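Local coordinates for protein CaaX farnesyltransferase alpha subunit Ram2 (Aspergillus fumigatus, PDB 4L9P) that forms with the beta subunit Ram1 the protein farnesyltransferase of CaaX proteins, and probably also serves in CaaX geranylgeranyltransferase, at residues Tyr19-Leu33 with Ser58-Arg72. The protein carries 1 engineered substitution. Residues are numbered along the deposited sequence; the frame is centred on the assembly and turned at random.
Sequences YSSDPEWASIKPIEL and SYLRAVMAANEMSER. With EDO (1,2-ethanediol), chain G.
The ring of Tyr59 is sandwiched between Tyr19 and Pro30: Tyr19 CB sits over one face, 3.7 Å from the ring centroid, and Pro30 CB covers the opposite face. At its rim, Tyr59 OH shares a water with Trp25 O. The indole of Trp25 comes obliquely against Tyr59, has Val63 CG1 at its edge and takes Arg72 on one face, with Arg72 CD 3.6 Å from the centroid of the six-membered ring and nearly on its normal. Tyr19 CD1 lies over the other face. Arg72 leaves its backbone with CG between N and the carbonyl carbon (chi1 67°) and then runs extended across the indole, which leaves the guanidinium and indole planes only 13° apart.

Partners lying close to the guanidinium plane hold its rotation. Arg72 NH1 donates to Glu24 O on a lone pair at 2.8 Å and to Ser27 OG at 3.0 Å, while NE and NH2, side-on, form a salt bridge with Glu68, NE on the syn lone pair of OE2 and NH2 to OE1. Ser70 OG donates to the anti lone pair of that same OE2. Ile28 CG2 lies over a guanidinium face, and Ile28 CD1 reaches Val63 CG1 at 3.8 Å.

Farther along, Ile31 N bonds to Ser58 O. Arg61, bent at chi3 (-79°), turns back so that NE (2.9 Å) and NH2 (3.1 Å) both grip Ile31 O; its NH1 bonds to O1 of a bound 1,2-ethanediol and to His194 O of the Ram1 beta subunit.

Here an irregular N-terminal segment is strapped across helix 51-65 and the start of helix 71-83, where a Schellman motif at Asn67 and the Ser70 N-cap shape the turn between helices at the N-terminal end of the prenyltransferase alpha-subunit helical-repeat array.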
loop_
_atom_site.group_PDB
_atom_site.type_symbol
_atom_site.label_atom_id
_atom_site.label_comp_id
_atom_site.label_asym_id
_atom_site.label_seq_id
_atom_site.Cartn_x
_atom_site.Cartn_y
_atom_site.Cartn_z
ATOM N N TYR A 19 -7.894 -39.084 1.496
ATOM C CA TYR A 19 -9.330 -38.857 1.571
ATOM C C TYR A 19 -10.101 -39.909 0.819
ATOM O O TYR A 19 -11.097 -40.442 1.351
ATOM C CB TYR A 19 -9.677 -37.441 1.055
ATOM C CG TYR A 19 -9.127 -36.383 1.979
ATOM C CD1 TYR A 19 -9.840 -36.018 3.111
ATOM C CD2 TYR A 19 -7.867 -35.803 1.770
ATOM C CE1 TYR A 19 -9.355 -35.106 4.018
ATOM C CE2 TYR A 19 -7.379 -34.844 2.681
ATOM C CZ TYR A 19 -8.134 -34.508 3.794
ATOM O OH TYR A 19 -7.703 -33.595 4.744
ATOM N N SER A 20 -9.651 -40.253 -0.376
ATOM C CA SER A 20 -10.456 -41.201 -1.155
ATOM C C SER A 20 -10.466 -42.608 -0.578
ATOM O O SER A 20 -11.377 -43.367 -0.866
ATOM C CB SER A 20 -9.996 -41.255 -2.591
ATOM O OG SER A 20 -8.610 -41.492 -2.586
ATOM N N SER A 21 -9.470 -42.957 0.230
ATOM C CA SER A 21 -9.466 -44.286 0.821
ATOM C C SER A 21 -10.135 -44.331 2.201
ATOM O O SER A 21 -10.359 -45.401 2.739
ATOM C CB SER A 21 -8.032 -44.810 0.882
ATOM O OG SER A 21 -7.278 -44.101 1.831
ATOM N N ASP A 22 -10.490 -43.182 2.755
ATOM C CA ASP A 22 -10.980 -43.083 4.145
ATOM C C ASP A 22 -12.476 -43.267 4.142
ATOM O O ASP A 22 -13.202 -42.499 3.509
ATOM C CB ASP A 22 -10.666 -41.667 4.659
ATOM C CG ASP A 22 -10.886 -41.514 6.149
ATOM O OD1 ASP A 22 -11.579 -42.350 6.739
ATOM O OD2 ASP A 22 -10.420 -40.488 6.701
ATOM N N PRO A 23 -12.993 -44.311 4.837
ATOM C CA PRO A 23 -14.456 -44.411 4.836
ATOM C C PRO A 23 -15.219 -43.222 5.468
ATOM O O PRO A 23 -16.425 -43.044 5.208
ATOM C CB PRO A 23 -14.728 -45.699 5.646
ATOM C CG PRO A 23 -13.525 -45.944 6.388
ATOM C CD PRO A 23 -12.330 -45.308 5.691
ATOM N N GLU A 24 -14.508 -42.383 6.254
ATOM C CA GLU A 24 -15.075 -41.168 6.815
ATOM C C GLU A 24 -15.540 -40.214 5.706
ATOM O O GLU A 24 -16.438 -39.430 5.912
ATOM C CB GLU A 24 -13.962 -40.419 7.540
ATOM C CG GLU A 24 -13.861 -40.731 8.970
ATOM C CD GLU A 24 -14.843 -39.907 9.757
ATOM O OE1 GLU A 24 -14.847 -38.675 9.580
ATOM O OE2 GLU A 24 -15.581 -40.501 10.554
ATOM N N TRP A 25 -14.933 -40.354 4.549
ATOM C CA TRP A 25 -15.138 -39.457 3.414
ATOM C C TRP A 25 -15.891 -40.160 2.304
ATOM O O TRP A 25 -16.080 -39.612 1.218
ATOM C CB TRP A 25 -13.765 -38.954 2.923
ATOM C CG TRP A 25 -13.242 -37.880 3.826
ATOM C CD1 TRP A 25 -12.345 -38.008 4.856
ATOM C CD2 TRP A 25 -13.674 -36.532 3.819
ATOM N NE1 TRP A 25 -12.160 -36.786 5.481
ATOM C CE2 TRP A 25 -12.978 -35.867 4.863
ATOM C CE3 TRP A 25 -14.595 -35.828 3.048
ATOM C CZ2 TRP A 25 -13.164 -34.511 5.139
ATOM C CZ3 TRP A 25 -14.745 -34.447 3.290
ATOM C CH2 TRP A 25 -14.041 -33.831 4.349
ATOM N N ALA A 26 -16.305 -41.406 2.558
ATOM C CA ALA A 26 -16.977 -42.126 1.488
ATOM C C ALA A 26 -18.266 -41.502 0.989
ATOM O O ALA A 26 -18.559 -41.642 -0.180
ATOM C CB ALA A 26 -17.251 -43.617 1.940
ATOM N N SER A 27 -19.033 -40.829 1.855
ATOM C CA SER A 27 -20.374 -40.310 1.520
ATOM C C SER A 27 -20.373 -39.097 0.603
ATOM O O SER A 27 -21.462 -38.605 0.269
ATOM C CB SER A 27 -21.240 -40.041 2.789
ATOM O OG SER A 27 -20.766 -38.882 3.532
ATOM N N ILE A 28 -19.188 -38.614 0.192
ATOM C CA ILE A 28 -19.127 -37.421 -0.666
ATOM C C ILE A 28 -18.107 -37.615 -1.793
ATOM O O ILE A 28 -17.085 -38.214 -1.583
ATOM C CB ILE A 28 -18.915 -36.147 0.174
ATOM C CG1 ILE A 28 -19.317 -34.903 -0.631
ATOM C CG2 ILE A 28 -17.492 -36.062 0.700
ATOM C CD1 ILE A 28 -19.287 -33.599 0.218
ATOM N N LYS A 29 -18.443 -37.185 -3.013
ATOM C CA LYS A 29 -17.567 -37.299 -4.180
ATOM C C LYS A 29 -16.819 -35.988 -4.394
ATOM O O LYS A 29 -17.450 -34.955 -4.453
ATOM C CB LYS A 29 -18.355 -37.590 -5.451
ATOM C CG LYS A 29 -18.869 -39.054 -5.480
ATOM C CD LYS A 29 -19.854 -39.303 -6.596
ATOM C CE LYS A 29 -20.711 -40.519 -6.287
ATOM N NZ LYS A 29 -21.684 -40.806 -7.395
ATOM N N PRO A 30 -15.506 -36.065 -4.584
ATOM C CA PRO A 30 -14.702 -34.836 -4.759
ATOM C C PRO A 30 -15.000 -34.218 -6.111
ATOM O O PRO A 30 -15.478 -34.912 -7.025
ATOM C CB PRO A 30 -13.257 -35.353 -4.725
ATOM C CG PRO A 30 -13.370 -36.845 -5.073
ATOM C CD PRO A 30 -14.678 -37.286 -4.550
ATOM N N ILE A 31 -14.773 -32.913 -6.223
ATOM C CA ILE A 31 -14.893 -32.197 -7.481
ATOM C C ILE A 31 -13.502 -31.900 -8.033
ATOM O O ILE A 31 -12.746 -31.121 -7.439
ATOM C CB ILE A 31 -15.644 -30.878 -7.306
ATOM C CG1 ILE A 31 -17.087 -31.115 -6.850
ATOM C CG2 ILE A 31 -15.598 -30.036 -8.626
ATOM C CD1 ILE A 31 -17.789 -29.789 -6.599
ATOM N N GLU A 32 -13.164 -32.574 -9.131
ATOM C CA GLU A 32 -11.882 -32.495 -9.816
ATOM C C GLU A 32 -11.560 -31.064 -10.254
ATOM O O GLU A 32 -12.472 -30.321 -10.591
ATOM C CB GLU A 32 -11.984 -33.391 -11.059
ATOM C CG GLU A 32 -10.689 -33.684 -11.785
ATOM C CD GLU A 32 -10.838 -34.756 -12.877
ATOM O OE1 GLU A 32 -11.973 -35.116 -13.268
ATOM O OE2 GLU A 32 -9.793 -35.247 -13.347
ATOM N N LEU A 33 -10.280 -30.700 -10.282
ATOM C CA LEU A 33 -9.842 -29.385 -10.759
ATOM C C LEU A 33 -10.108 -29.197 -12.248
ATOM O O LEU A 33 -9.835 -30.072 -13.074
ATOM C CB LEU A 33 -8.352 -29.201 -10.498
ATOM C CG LEU A 33 -7.676 -27.967 -11.087
ATOM C CD1 LEU A 33 -8.234 -26.699 -10.466
ATOM C CD2 LEU A 33 -6.155 -28.050 -10.885
ATOM N N SER A 58 -9.870 -30.914 -3.939
ATOM C CA SER A 58 -11.032 -31.452 -4.637
ATOM C C SER A 58 -12.149 -31.859 -3.641
ATOM O O SER A 58 -13.343 -31.649 -3.902
ATOM C CB SER A 58 -10.599 -32.612 -5.548
ATOM O OG SER A 58 -9.622 -32.167 -6.503
ATOM N N TYR A 59 -11.766 -32.376 -2.482
ATOM C CA TYR A 59 -12.764 -32.626 -1.420
ATOM C C TYR A 59 -13.287 -31.299 -0.841
ATOM O O TYR A 59 -14.461 -31.183 -0.508
ATOM C CB TYR A 59 -12.178 -33.544 -0.292
ATOM C CG TYR A 59 -12.305 -34.999 -0.689
ATOM C CD1 TYR A 59 -11.334 -35.617 -1.462
ATOM C CD2 TYR A 59 -13.460 -35.684 -0.411
ATOM C CE1 TYR A 59 -11.487 -36.970 -1.882
ATOM C CE2 TYR A 59 -13.617 -36.995 -0.851
ATOM C CZ TYR A 59 -12.628 -37.603 -1.553
ATOM O OH TYR A 59 -12.750 -38.928 -1.982
ATOM N N LEU A 60 -12.423 -30.263 -0.748
ATOM C CA LEU A 60 -12.908 -28.993 -0.234
ATOM C C LEU A 60 -13.970 -28.388 -1.181
ATOM O O LEU A 60 -15.003 -27.849 -0.725
ATOM C CB LEU A 60 -11.705 -28.018 -0.069
ATOM C CG LEU A 60 -12.179 -26.718 0.619
ATOM C CD1 LEU A 60 -12.567 -26.950 2.072
ATOM C CD2 LEU A 60 -11.121 -25.585 0.511
ATOM N N ARG A 61 -13.734 -28.490 -2.478
ATOM C CA ARG A 61 -14.737 -27.997 -3.420
ATOM C C ARG A 61 -16.087 -28.688 -3.167
ATOM O O ARG A 61 -17.128 -28.042 -3.164
ATOM C CB ARG A 61 -14.319 -28.234 -4.884
ATOM C CG ARG A 61 -13.384 -27.158 -5.388
ATOM C CD ARG A 61 -13.164 -27.267 -6.921
ATOM N NE ARG A 61 -12.202 -28.319 -7.131
ATOM C CZ ARG A 61 -10.881 -28.189 -7.170
ATOM N NH1 ARG A 61 -10.258 -26.998 -7.149
ATOM N NH2 ARG A 61 -10.187 -29.293 -7.294
ATOM N N ALA A 62 -16.060 -29.998 -2.932
ATOM C CA ALA A 62 -17.302 -30.721 -2.715
ATOM C C ALA A 62 -17.998 -30.319 -1.425
ATOM O O ALA A 62 -19.218 -30.143 -1.404
ATOM C CB ALA A 62 -17.013 -32.261 -2.704
ATOM N N VAL A 63 -17.267 -30.239 -0.315
ATOM C CA VAL A 63 -17.922 -29.860 0.928
ATOM C C VAL A 63 -18.479 -28.441 0.873
ATOM O O VAL A 63 -19.564 -28.180 1.396
ATOM C CB VAL A 63 -17.088 -30.134 2.223
ATOM C CG1 VAL A 63 -16.958 -31.638 2.425
ATOM C CG2 VAL A 63 -15.715 -29.481 2.194
ATOM N N MET A 64 -17.718 -27.511 0.270
ATOM C CA MET A 64 -18.219 -26.158 0.233
ATOM C C MET A 64 -19.458 -26.047 -0.683
ATOM O O MET A 64 -20.400 -25.318 -0.377
ATOM C CB MET A 64 -17.106 -25.222 -0.241
ATOM C CG MET A 64 -15.987 -25.079 0.799
ATOM S SD MET A 64 -14.760 -23.830 0.379
ATOM C CE MET A 64 -14.287 -24.335 -1.251
ATOM N N ALA A 65 -19.455 -26.770 -1.796
ATOM C CA ALA A 65 -20.610 -26.777 -2.682
ATOM C C ALA A 65 -21.882 -27.303 -1.963
ATOM O O ALA A 65 -23.002 -26.853 -2.245
ATOM C CB ALA A 65 -20.311 -27.637 -3.931
ATOM N N ALA A 66 -21.699 -28.254 -1.049
ATOM C CA ALA A 66 -22.810 -28.805 -0.265
ATOM C C ALA A 66 -23.122 -27.959 0.986
ATOM O O ALA A 66 -24.059 -28.256 1.720
ATOM C CB ALA A 66 -22.448 -30.242 0.134
ATOM N N ASN A 67 -22.306 -26.925 1.247
ATOM C CA ASN A 67 -22.430 -26.129 2.453
ATOM C C ASN A 67 -22.352 -27.014 3.700
ATOM O O ASN A 67 -23.061 -26.791 4.686
ATOM C CB ASN A 67 -23.705 -25.264 2.437
ATOM C CG ASN A 67 -23.616 -24.076 3.398
ATOM O OD1 ASN A 67 -22.555 -23.486 3.591
ATOM N ND2 ASN A 67 -24.714 -23.771 4.049
ATOM N N GLU A 68 -21.460 -28.000 3.651
ATOM C CA GLU A 68 -21.343 -28.984 4.720
ATOM C C GLU A 68 -20.642 -28.407 5.935
ATOM O O GLU A 68 -19.503 -27.847 5.799
ATOM C CB GLU A 68 -20.570 -30.196 4.232
ATOM C CG GLU A 68 -20.369 -31.222 5.342
ATOM C CD GLU A 68 -19.723 -32.520 4.861
ATOM O OE1 GLU A 68 -20.092 -33.031 3.785
ATOM O OE2 GLU A 68 -18.823 -33.023 5.581
ATOM N N MET A 69 -21.309 -28.441 7.078
ATOM C CA MET A 69 -20.770 -28.016 8.367
ATOM C C MET A 69 -20.578 -29.253 9.185
ATOM O O MET A 69 -21.562 -29.824 9.681
ATOM C CB MET A 69 -21.742 -27.063 9.084
ATOM C CG MET A 69 -22.148 -25.798 8.263
ATOM S SD MET A 69 -20.833 -24.575 8.183
ATOM C CE MET A 69 -20.366 -24.700 6.488
ATOM N N SER A 70 -19.351 -29.739 9.288
ATOM C CA SER A 70 -19.125 -31.039 9.903
ATOM C C SER A 70 -17.740 -31.101 10.510
ATOM O O SER A 70 -16.833 -30.328 10.149
ATOM C CB SER A 70 -19.245 -32.099 8.816
ATOM O OG SER A 70 -18.119 -32.051 7.945
ATOM N N GLU A 71 -17.527 -32.029 11.397
ATOM C CA GLU A 71 -16.197 -32.270 11.925
ATOM C C GLU A 71 -15.190 -32.702 10.856
ATOM O O GLU A 71 -14.013 -32.263 10.889
ATOM C CB GLU A 71 -16.249 -33.320 13.046
ATOM C CG GLU A 71 -17.020 -32.848 14.267
ATOM C CD GLU A 71 -16.264 -31.847 15.111
ATOM O OE1 GLU A 71 -15.049 -31.626 14.889
ATOM O OE2 GLU A 71 -16.903 -31.258 16.020
ATOM N N ARG A 72 -15.578 -33.564 9.916
ATOM C CA ARG A 72 -14.641 -33.953 8.874
ATOM C C ARG A 72 -14.223 -32.727 8.050
ATOM O O ARG A 72 -13.056 -32.608 7.687
ATOM C CB ARG A 72 -15.159 -35.109 7.972
ATOM C CG ARG A 72 -16.340 -34.757 7.094
ATOM C CD ARG A 72 -16.732 -35.971 6.174
ATOM N NE ARG A 72 -17.838 -35.537 5.356
ATOM C CZ ARG A 72 -18.592 -36.360 4.665
ATOM N NH1 ARG A 72 -18.303 -37.668 4.700
ATOM N NH2 ARG A 72 -19.595 -35.872 3.957
HETATM C C1 EDO G . -6.166 -26.995 -6.706
HETATM O O1 EDO G . -7.540 -27.346 -6.576
HETATM C C2 EDO G . -6.009 -25.502 -6.820
HETATM O O2 EDO G . -6.632 -24.807 -5.725
HETATM O O HOH W 1 -15.003 -40.187 -1.238
HETATM O O HOH W 2 -22.105 -36.681 2.595
HETATM O O HOH W 3 -8.109 -32.544 -9.038
#